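PDB 3NF4: acyl-CoA dehydrogenase from Mycobacterium thermoresistibile, which probably catalyses the flavin-dependent alpha,beta-dehydrogenation of acyl-CoA thioesters, with FAD bound as its cofactor. Local coordinates for residues 249-254 with 375-380; 312-315 with 319-322; 290-295 with 339-344. All blocks are in the same frame, centred on the assembly; numbering follows the deposited sequence.

In the fold
All three contacts belong to the helical C-terminal region and are nested along the chain, none crossing another. From the N terminus, helix 247-274 supplies residues 249-254, which pair with residues 375-380 of helix 374-383, so that contact 1 closes a loop of 120 intervening residues. Inside it, contact 3 joins the start of helix 289-315 to the end of helix 321-346, near one end of that pair. Innermost is contact 2, which closes the short turn, residues 316-320, between the same two helices at their other end. Contacts 1 and 2 touch, through Ser-249 and Leu-252, whereas contact 3 lies apart, about 12 Å from contact 1 at the nearest atoms; all three reach the second subunit.

Contact 1 (249-254 with 375-380); sequences SGRLGI and QIQRLV. With FAD (flavin-adenine dinucleotide), chain C.
Arg-251 and Gln-377 have the nearest CA atoms of two widely spaced helical segments, whose axes stay 13.9 Å apart and run at 129° to each other. With 9.6 Å between the CA atoms of Arg-251 and Gln-377, long side chains must span the gap. Arg-251 does so with an extended chain, and Gln-377 reaches back from the opposite direction, its chain bent at chi2 (-46°) to bring the carboxamide round. The two flat groups meet almost at right angles. Gln-377 OE1 lies over one face of the guanidinium, toward its rim and 3.4 Å from Arg-251 NE, at an angle too poor for a hydrogen bond. Gln-377 NE2 is as near to Arg-251 NE but is itself a donor, so the pair is held by van der Waals and electrostatic contact only. The amide is instead oriented by other partners, OE1 bonding to Ser-325 OG and NE2 to Gly-372 O. Val-380 brings a methyl, CG2, obliquely to the guanidinium, 4.2 Å from Arg-251 NH2.

Other residues of 375-380 serve the cofactor. Ile-376 CD1 packs 3.6 Å from C5A of the FAD adenine, Leu-379 CD2 comes within 3.9 Å of its N6A, and the ribose O2B makes a weak hydrogen bond of 3.1 Å to Gln-375 OE1. Helix 374-383 thus offers parts of its surface to the adenosine end of FAD and to Arg-251. Helix 321-346 also borders the contact, with Ser-325 touching both Arg-251 and Val-380, while Leu-252 packs on helix 77-88 of the N-terminal domain.

Contact 2 (312-315 with 319-322); sequences RRRD and PYSQ
Arg-314 has CG anti to its main-chain nitrogen (chi1 170°) and a chain extended from CG to NE, while Tyr-320 holds its ring between backbone N and carbonyl carbon (chi1 74°); together these torsions lay the arginine's aliphatic stem across the face of the tyrosine. Arg-314 CB sits over the centre of the ring, 3.7 Å from the centroid and 4° off the normal, a well-formed CH-pi contact. Farther along, CG lies 3.8 Å from Tyr-320 CZ, and the guanidinium, nearly perpendicular to the ring, meets the hydroxyl at its edge. Arg-314 NH1 donates to Tyr-320 OH, though the distance of 2.5 Å is very short and the bond is bent, so its exact length is doubtful. At the root of the ring, Arg-313 CB touches Tyr-320 CB at 3.9 Å, while its guanidinium turns away to a salt bridge with Asp-309.

Tyr-320 occupies the N-cap position of helix 321-346, and the contact closes the tight turn of a helical hairpin. A second aromatic, Tyr-77, forms a cation-pi pair with Arg-314, and NH1 also has a weak bond to Ser-249 OG. One tyrosine thus engages both characters of an arginine: its ring receives the apolar stem, and its hydroxyl probably accepts from the cationic head, whose charge may polarise the O-H.

Contact 3 (290-295 with 339-344); sequences GFLLAD and TTDAVQ
Gln-344, whose CG carbon meets Leu-292, has a carboxamide gripped from across a subunit boundary: NE2 donates to Gln-375 OE1 and, weakly, to Gln-368 O, while OE1 accepts from Lys-365 NZ, all three partners belonging to the third subunit. The same lysine nitrogen is also bonded to Thr-340 O, so one ammonium group joins a side chain and a backbone carbonyl a turn apart.

Within the chain the contact rests on a single apolar side chain. Leu-292 directs its isobutyl group at helix 321-346, with CG anti to the main-chain nitrogen (chi1 -157°), and its two methyls divide the work. CD1 approaches the carboxylate carbon of Asp-341, 4.3 Å from CG. CD2 lies between two partners, 4.2 Å from the backbone Asp-341 O and 4.2 Å from Gln-344 CG. The leucine therefore rests against residues three apart on one helical face, with one methyl beside the Asp-341 carboxylate and the other between its backbone oxygen and the aliphatic part of Gln-344.

The helices concerned, 289-315 and 321-346, run roughly antiparallel and are two members of the helical bundle that forms the C-terminal domain in acyl-CoA dehydrogenases. Here they pack closely enough to leave 7.4 Å between the CA atoms of Leu-292 and Asp-341, yet the segments bury just 124 Å² between them. Leu-293 and Ala-342 turn instead to Ala-269 of helix 247-274, the preceding helix of the bundle.

Other subunits also reach the segment 290-295. Asp-295 OD1 forms a salt bridge with Arg-378 NE of the second subunit, against which Phe-291 also packs.

Contact 1 (249-254 with 375-380)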
loop_
_atom_site.group_PDB
_atom_site.type_symbol
_atom_site.label_atom_id
_atom_site.label_comp_id
_atom_site.label_asym_id
_atom_site.label_seq_id
_atom_site.Cartn_x
_atom_site.Cartn_y
_atom_site.Cartn_z
ATOM N N SER A 249 20.811 -0.098 -19.564
ATOM C CA SER A 249 20.231 -0.958 -20.607
ATOM C C SER A 249 19.588 -2.221 -20.065
ATOM O O SER A 249 18.521 -2.607 -20.516
ATOM C CB SER A 249 21.281 -1.355 -21.660
ATOM O OG SER A 249 21.700 -0.209 -22.375
ATOM N N GLY A 250 20.253 -2.876 -19.120
ATOM C CA GLY A 250 19.712 -4.090 -18.530
ATOM C C GLY A 250 18.446 -3.846 -17.716
ATOM O O GLY A 250 17.502 -4.656 -17.747
ATOM N N ARG A 251 18.423 -2.737 -16.988
ATOM C CA ARG A 251 17.271 -2.414 -16.172
ATOM C C ARG A 251 16.003 -2.191 -17.044
ATOM O O ARG A 251 14.934 -2.631 -16.657
ATOM C CB ARG A 251 17.580 -1.247 -15.205
ATOM C CG ARG A 251 18.663 -1.576 -14.159
ATOM C CD ARG A 251 19.252 -0.319 -13.447
ATOM N NE ARG A 251 20.020 -0.702 -12.248
ATOM C CZ ARG A 251 20.897 0.071 -11.583
ATOM N NH1 ARG A 251 21.149 1.309 -11.970
ATOM N NH2 ARG A 251 21.530 -0.411 -10.508
ATOM N N LEU A 252 16.133 -1.593 -18.239
ATOM C CA LEU A 252 15.003 -1.463 -19.218
ATOM C C LEU A 252 14.531 -2.767 -19.856
ATOM O O LEU A 252 13.320 -2.993 -19.978
ATOM C CB LEU A 252 15.317 -0.485 -20.361
ATOM C CG LEU A 252 15.525 0.979 -20.050
ATOM C CD1 LEU A 252 15.827 1.714 -21.337
ATOM C CD2 LEU A 252 14.288 1.587 -19.345
ATOM N N GLY A 253 15.477 -3.596 -20.305
ATOM C CA GLY A 253 15.161 -4.977 -20.690
ATOM C C GLY A 253 14.175 -5.649 -19.728
ATOM O O GLY A 253 13.078 -6.038 -20.130
ATOM N N ILE A 254 14.545 -5.751 -18.451
ATOM C CA ILE A 254 13.726 -6.417 -17.435
ATOM C C ILE A 254 12.384 -5.709 -17.132
ATOM O O ILE A 254 11.376 -6.391 -16.860
ATOM C CB ILE A 254 14.538 -6.633 -16.125
ATOM C CG1 ILE A 254 15.688 -7.612 -16.387
ATOM C CG2 ILE A 254 13.644 -7.103 -14.966
ATOM C CD1 ILE A 254 15.319 -8.950 -17.052
ATOM N N GLN A 375 15.464 -2.837 -3.473
ATOM C CA GLN A 375 16.078 -1.970 -2.431
ATOM C C GLN A 375 17.298 -1.172 -2.996
ATOM O O GLN A 375 17.450 0.022 -2.717
ATOM C CB GLN A 375 16.456 -2.746 -1.170
ATOM C CG GLN A 375 15.277 -3.229 -0.322
ATOM C CD GLN A 375 14.455 -4.354 -0.988
ATOM O OE1 GLN A 375 15.014 -5.321 -1.545
ATOM N NE2 GLN A 375 13.114 -4.210 -0.951
ATOM N N ILE A 376 18.134 -1.824 -3.796
ATOM C CA ILE A 376 19.205 -1.120 -4.535
ATOM C C ILE A 376 18.659 -0.033 -5.513
ATOM O O ILE A 376 19.214 1.093 -5.561
ATOM C CB ILE A 376 20.207 -2.148 -5.214
ATOM C CG1 ILE A 376 21.350 -2.466 -4.259
ATOM C CG2 ILE A 376 20.839 -1.632 -6.495
ATOM C CD1 ILE A 376 20.983 -3.348 -3.105
ATOM N N GLN A 377 17.583 -0.356 -6.262
ATOM C CA GLN A 377 16.899 0.663 -7.116
ATOM C C GLN A 377 16.529 1.931 -6.336
ATOM O O GLN A 377 16.868 3.020 -6.757
ATOM C CB GLN A 377 15.650 0.133 -7.856
ATOM C CG GLN A 377 15.846 -1.045 -8.840
ATOM C CD GLN A 377 17.057 -0.919 -9.810
ATOM O OE1 GLN A 377 17.518 0.180 -10.136
ATOM N NE2 GLN A 377 17.561 -2.075 -10.272
ATOM N N ARG A 378 15.855 1.780 -5.194
ATOM C CA ARG A 378 15.538 2.902 -4.337
ATOM C C ARG A 378 16.778 3.698 -3.851
ATOM O O ARG A 378 16.726 4.936 -3.671
ATOM C CB ARG A 378 14.693 2.446 -3.132
ATOM C CG ARG A 378 13.271 1.882 -3.481
ATOM C CD ARG A 378 12.494 1.500 -2.175
ATOM N NE ARG A 378 11.092 1.230 -2.462
ATOM C CZ ARG A 378 10.594 0.053 -2.845
ATOM N NH1 ARG A 378 11.367 -1.014 -2.988
ATOM N NH2 ARG A 378 9.303 -0.053 -3.124
ATOM N N LEU A 379 17.877 2.981 -3.614
ATOM C CA LEU A 379 19.119 3.608 -3.141
ATOM C C LEU A 379 19.748 4.416 -4.299
ATOM O O LEU A 379 20.161 5.556 -4.117
ATOM C CB LEU A 379 20.071 2.547 -2.555
ATOM C CG LEU A 379 21.456 2.956 -2.030
ATOM C CD1 LEU A 379 21.399 4.151 -1.030
ATOM C CD2 LEU A 379 22.242 1.756 -1.410
ATOM N N VAL A 380 19.746 3.857 -5.497
ATOM C CA VAL A 380 20.163 4.615 -6.690
ATOM C C VAL A 380 19.354 5.924 -6.891
ATOM O O VAL A 380 19.950 7.012 -7.005
ATOM C CB VAL A 380 20.188 3.708 -7.955
ATOM C CG1 VAL A 380 20.123 4.504 -9.284
ATOM C CG2 VAL A 380 21.454 2.867 -7.920
HETATM P PA FAD C . 22.387 -9.886 -1.401
HETATM O O1A FAD C . 23.305 -8.865 -2.015
HETATM O O2A FAD C . 22.987 -10.849 -0.411
HETATM O O5B FAD C . 21.180 -9.116 -0.657
HETATM C C5B FAD C . 20.282 -9.726 0.268
HETATM C C4B FAD C . 19.276 -8.678 0.768
HETATM O O4B FAD C . 19.926 -7.543 1.378
HETATM C C3B FAD C . 18.425 -8.139 -0.374
HETATM O O3B FAD C . 17.079 -8.007 0.078
HETATM C C2B FAD C . 18.990 -6.756 -0.653
HETATM O O2B FAD C . 18.015 -5.880 -1.263
HETATM C C1B FAD C . 19.527 -6.325 0.725
HETATM N N9A FAD C . 20.651 -5.378 0.517
HETATM C C8A FAD C . 21.875 -5.675 -0.011
HETATM N N7A FAD C . 22.606 -4.542 -0.081
HETATM C C5A FAD C . 21.842 -3.537 0.408
HETATM C C6A FAD C . 22.052 -2.173 0.595
HETATM N N6A FAD C . 23.236 -1.620 0.234
HETATM N N1A FAD C . 21.057 -1.405 1.136
HETATM C C2A FAD C . 19.876 -1.950 1.487
HETATM N N3A FAD C . 19.652 -3.262 1.302
HETATM C C4A FAD C . 20.609 -4.066 0.773
HETATM N N1 FAD C . 24.012 -12.330 -11.994
HETATM C C2 FAD C . 24.805 -12.076 -13.081
HETATM O O2 FAD C . 25.832 -11.356 -12.973
HETATM N N3 FAD C . 24.494 -12.597 -14.297
HETATM C C4 FAD C . 23.393 -13.374 -14.467
HETATM O O4 FAD C . 23.146 -13.839 -15.610
HETATM C C4X FAD C . 22.558 -13.642 -13.364
HETATM N N5 FAD C . 21.458 -14.429 -13.507
HETATM C C5X FAD C . 20.685 -14.699 -12.421
HETATM C C6 FAD C . 19.558 -15.510 -12.566
HETATM C C7 FAD C . 18.745 -15.805 -11.470
HETATM C C7M FAD C . 17.536 -16.688 -11.671
HETATM C C8 FAD C . 19.080 -15.268 -10.221
HETATM C C8M FAD C . 18.278 -15.515 -8.969
HETATM C C9 FAD C . 20.202 -14.455 -10.086
HETATM C C9A FAD C . 21.016 -14.157 -11.168
HETATM N N10 FAD C . 22.104 -13.358 -11.006
HETATM C C10 FAD C . 22.894 -13.108 -12.096
HETATM C "C1'" FAD C . 22.455 -12.791 -9.667
HETATM C "C2'" FAD C . 21.525 -11.650 -9.175
HETATM O "O2'" FAD C . 21.765 -10.456 -9.947
HETATM C "C3'" FAD C . 21.623 -11.424 -7.637
HETATM O "O3'" FAD C . 21.087 -12.589 -6.995
HETATM C "C4'" FAD C . 20.902 -10.191 -7.045
HETATM O "O4'" FAD C . 21.188 -8.995 -7.792
HETATM C "C5'" FAD C . 21.145 -9.890 -5.542
HETATM O "O5'" FAD C . 22.399 -10.313 -4.951
HETATM P P FAD C . 22.425 -11.440 -3.780
HETATM O O1P FAD C . 21.621 -12.639 -4.251
HETATM O O2P FAD C . 23.835 -11.686 -3.318
HETATM O O3P FAD C . 21.619 -10.698 -2.581
#

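Contact 2 (312-315 with 319-322)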
loop_
_atom_site.group_PDB
_atom_site.type_symbol
_atom_site.label_atom_id
_atom_site.label_comp_id
_atom_site.label_asym_id
_atom_site.label_seq_id
_atom_site.Cartn_x
_atom_site.Cartn_y
_atom_site.Cartn_z
ATOM N N ARG A 312 12.627 6.518 -25.103
ATOM C CA ARG A 312 12.708 7.655 -26.018
ATOM C C ARG A 312 13.836 8.623 -25.640
ATOM O O ARG A 312 14.460 9.206 -26.532
ATOM C CB ARG A 312 11.382 8.400 -26.089
ATOM C CG ARG A 312 10.234 7.599 -26.648
ATOM C CD ARG A 312 8.915 8.298 -26.330
ATOM N NE ARG A 312 8.649 9.468 -27.180
ATOM C CZ ARG A 312 7.924 10.529 -26.809
ATOM N NH1 ARG A 312 7.389 10.600 -25.590
ATOM N NH2 ARG A 312 7.737 11.533 -27.661
ATOM N N ARG A 313 14.091 8.791 -24.334
ATOM C CA ARG A 313 15.255 9.551 -23.866
ATOM C C ARG A 313 16.597 8.926 -24.336
ATOM O O ARG A 313 17.511 9.643 -24.770
ATOM C CB ARG A 313 15.238 9.701 -22.346
ATOM C CG ARG A 313 14.124 10.587 -21.805
ATOM C CD ARG A 313 14.054 10.568 -20.269
ATOM N NE ARG A 313 12.812 11.165 -19.789
ATOM C CZ ARG A 313 12.617 12.470 -19.605
ATOM N NH1 ARG A 313 13.589 13.344 -19.860
ATOM N NH2 ARG A 313 11.439 12.904 -19.178
ATOM N N ARG A 314 16.697 7.598 -24.255
ATOM C CA ARG A 314 17.873 6.871 -24.716
ATOM C C ARG A 314 18.037 6.998 -26.224
ATOM O O ARG A 314 19.145 7.307 -26.714
ATOM C CB ARG A 314 17.810 5.388 -24.319
ATOM C CG ARG A 314 18.893 4.526 -24.971
ATOM C CD ARG A 314 18.620 3.044 -24.768
ATOM N NE ARG A 314 19.556 2.210 -25.519
ATOM C CZ ARG A 314 20.683 1.705 -25.022
ATOM N NH1 ARG A 314 21.028 1.937 -23.763
ATOM N NH2 ARG A 314 21.467 0.958 -25.780
ATOM N N ASP A 315 16.943 6.758 -26.950
ATOM C CA ASP A 315 16.954 6.865 -28.410
ATOM C C ASP A 315 17.390 8.263 -28.869
ATOM O O ASP A 315 18.043 8.378 -29.903
ATOM C CB ASP A 315 15.601 6.509 -29.032
ATOM C CG ASP A 315 15.207 5.043 -28.831
ATOM O OD1 ASP A 315 16.095 4.157 -28.681
ATOM O OD2 ASP A 315 13.981 4.777 -28.850
ATOM N N PRO A 319 20.366 11.863 -21.050
ATOM C CA PRO A 319 20.465 11.130 -19.774
ATOM C C PRO A 319 19.166 10.373 -19.424
ATOM O O PRO A 319 18.078 10.920 -19.569
ATOM C CB PRO A 319 20.738 12.244 -18.744
ATOM C CG PRO A 319 20.483 13.553 -19.470
ATOM C CD PRO A 319 20.767 13.278 -20.894
ATOM N N TYR A 320 19.288 9.122 -18.996
ATOM C CA TYR A 320 18.103 8.290 -18.742
ATOM C C TYR A 320 18.271 7.287 -17.565
ATOM O O TYR A 320 17.500 6.350 -17.404
ATOM C CB TYR A 320 17.627 7.606 -20.035
ATOM C CG TYR A 320 18.495 6.471 -20.485
ATOM C CD1 TYR A 320 19.756 6.705 -21.024
ATOM C CD2 TYR A 320 18.055 5.158 -20.380
ATOM C CE1 TYR A 320 20.559 5.672 -21.440
ATOM C CE2 TYR A 320 18.853 4.106 -20.797
ATOM C CZ TYR A 320 20.105 4.370 -21.329
ATOM O OH TYR A 320 20.914 3.332 -21.747
ATOM N N SER A 321 19.284 7.539 -16.747
ATOM C CA SER A 321 19.652 6.703 -15.621
ATOM C C SER A 321 18.588 6.636 -14.510
ATOM O O SER A 321 18.179 5.541 -14.139
ATOM C CB SER A 321 20.960 7.216 -15.040
ATOM O OG SER A 321 21.875 6.152 -14.918
ATOM N N GLN A 322 18.170 7.794 -13.982
ATOM C CA GLN A 322 17.114 7.861 -12.983
ATOM C C GLN A 322 15.855 7.152 -13.493
ATOM O O GLN A 322 15.251 6.352 -12.780
ATOM C CB GLN A 322 16.729 9.314 -12.639
ATOM C CG GLN A 322 17.601 10.056 -11.621
ATOM C CD GLN A 322 17.528 9.502 -10.179
ATOM O OE1 GLN A 322 18.177 8.488 -9.857
ATOM N NE2 GLN A 322 16.786 10.199 -9.303
#

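Contact 3 (290-295 with 339-344)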
loop_
_atom_site.group_PDB
_atom_site.type_symbol
_atom_site.label_atom_id
_atom_site.label_comp_id
_atom_site.label_asym_id
_atom_site.label_seq_id
_atom_site.Cartn_x
_atom_site.Cartn_y
_atom_site.Cartn_z
ATOM N N GLY A 290 -14.702 -6.307 -10.184
ATOM C CA GLY A 290 -14.545 -5.226 -11.164
ATOM C C GLY A 290 -13.450 -4.233 -10.787
ATOM O O GLY A 290 -12.602 -3.888 -11.620
ATOM N N PHE A 291 -13.468 -3.801 -9.523
ATOM C CA PHE A 291 -12.479 -2.897 -8.951
ATOM C C PHE A 291 -11.066 -3.542 -8.847
ATOM O O PHE A 291 -10.059 -2.887 -9.066
ATOM C CB PHE A 291 -12.973 -2.362 -7.596
ATOM C CG PHE A 291 -13.921 -1.177 -7.713
ATOM C CD1 PHE A 291 -14.817 -1.075 -8.777
ATOM C CD2 PHE A 291 -13.896 -0.149 -6.767
ATOM C CE1 PHE A 291 -15.690 0.015 -8.890
ATOM C CE2 PHE A 291 -14.731 0.939 -6.873
ATOM C CZ PHE A 291 -15.639 1.027 -7.939
ATOM N N LEU A 292 -11.002 -4.832 -8.544
ATOM C CA LEU A 292 -9.719 -5.525 -8.542
ATOM C C LEU A 292 -9.117 -5.575 -9.971
ATOM O O LEU A 292 -7.937 -5.269 -10.144
ATOM C CB LEU A 292 -9.891 -6.924 -7.970
ATOM C CG LEU A 292 -8.733 -7.696 -7.368
ATOM C CD1 LEU A 292 -8.451 -7.199 -5.943
ATOM C CD2 LEU A 292 -9.100 -9.157 -7.331
ATOM N N LEU A 293 -9.923 -5.927 -10.976
ATOM C CA LEU A 293 -9.478 -5.924 -12.383
ATOM C C LEU A 293 -9.104 -4.535 -12.906
ATOM O O LEU A 293 -8.149 -4.388 -13.677
ATOM C CB LEU A 293 -10.539 -6.537 -13.304
ATOM C CG LEU A 293 -10.726 -8.054 -13.282
ATOM C CD1 LEU A 293 -12.094 -8.399 -13.868
ATOM C CD2 LEU A 293 -9.610 -8.758 -14.038
ATOM N N ALA A 294 -9.869 -3.526 -12.500
ATOM C CA ALA A 294 -9.574 -2.122 -12.859
ATOM C C ALA A 294 -8.198 -1.696 -12.357
ATOM O O ALA A 294 -7.438 -1.085 -13.117
ATOM C CB ALA A 294 -10.688 -1.137 -12.343
ATOM N N ASP A 295 -7.878 -2.023 -11.103
ATOM C CA ASP A 295 -6.542 -1.704 -10.535
ATOM C C ASP A 295 -5.407 -2.488 -11.193
ATOM O O ASP A 295 -4.335 -1.932 -11.375
ATOM C CB ASP A 295 -6.486 -1.863 -8.999
ATOM C CG ASP A 295 -7.242 -0.725 -8.237
ATOM O OD1 ASP A 295 -7.217 0.471 -8.635
ATOM O OD2 ASP A 295 -7.873 -1.040 -7.213
ATOM N N THR A 339 0.024 -10.465 -10.819
ATOM C CA THR A 339 -0.007 -11.936 -10.887
ATOM C C THR A 339 -0.688 -12.527 -9.644
ATOM O O THR A 339 -1.420 -13.534 -9.762
ATOM C CB THR A 339 1.395 -12.551 -11.049
ATOM O OG1 THR A 339 2.282 -12.000 -10.063
ATOM C CG2 THR A 339 1.980 -12.306 -12.447
ATOM N N THR A 340 -0.438 -11.906 -8.473
ATOM C CA THR A 340 -1.054 -12.266 -7.192
ATOM C C THR A 340 -2.593 -12.066 -7.152
ATOM O O THR A 340 -3.325 -12.905 -6.609
ATOM C CB THR A 340 -0.423 -11.462 -5.998
ATOM O OG1 THR A 340 0.955 -11.850 -5.847
ATOM C CG2 THR A 340 -1.182 -11.735 -4.672
ATOM N N ASP A 341 -3.053 -10.943 -7.695
ATOM C CA ASP A 341 -4.486 -10.679 -7.893
ATOM C C ASP A 341 -5.131 -11.519 -9.036
ATOM O O ASP A 341 -6.334 -11.765 -9.011
ATOM C CB ASP A 341 -4.704 -9.174 -8.165
ATOM C CG ASP A 341 -4.461 -8.291 -6.922
ATOM O OD1 ASP A 341 -4.503 -8.779 -5.770
ATOM O OD2 ASP A 341 -4.211 -7.088 -7.095
ATOM N N ALA A 342 -4.353 -11.963 -10.021
ATOM C CA ALA A 342 -4.919 -12.814 -11.050
ATOM C C ALA A 342 -5.319 -14.225 -10.522
ATOM O O ALA A 342 -6.309 -14.793 -11.006
ATOM C CB ALA A 342 -4.032 -12.885 -12.328
ATOM N N VAL A 343 -4.558 -14.784 -9.572
ATOM C CA VAL A 343 -4.905 -16.051 -8.916
ATOM C C VAL A 343 -6.189 -15.803 -8.119
ATOM O O VAL A 343 -7.091 -16.633 -8.106
ATOM C CB VAL A 343 -3.773 -16.522 -7.939
ATOM C CG1 VAL A 343 -4.181 -17.812 -7.151
ATOM C CG2 VAL A 343 -2.540 -16.802 -8.716
ATOM N N GLN A 344 -6.246 -14.652 -7.452
ATOM C CA GLN A 344 -7.414 -14.224 -6.693
ATOM C C GLN A 344 -8.728 -14.223 -7.536
ATOM O O GLN A 344 -9.748 -14.765 -7.098
ATOM C CB GLN A 344 -7.132 -12.847 -6.039
ATOM C CG GLN A 344 -8.093 -12.438 -4.874
ATOM C CD GLN A 344 -7.990 -13.368 -3.680
ATOM O OE1 GLN A 344 -6.968 -14.043 -3.497
ATOM N NE2 GLN A 344 -9.065 -13.427 -2.864
#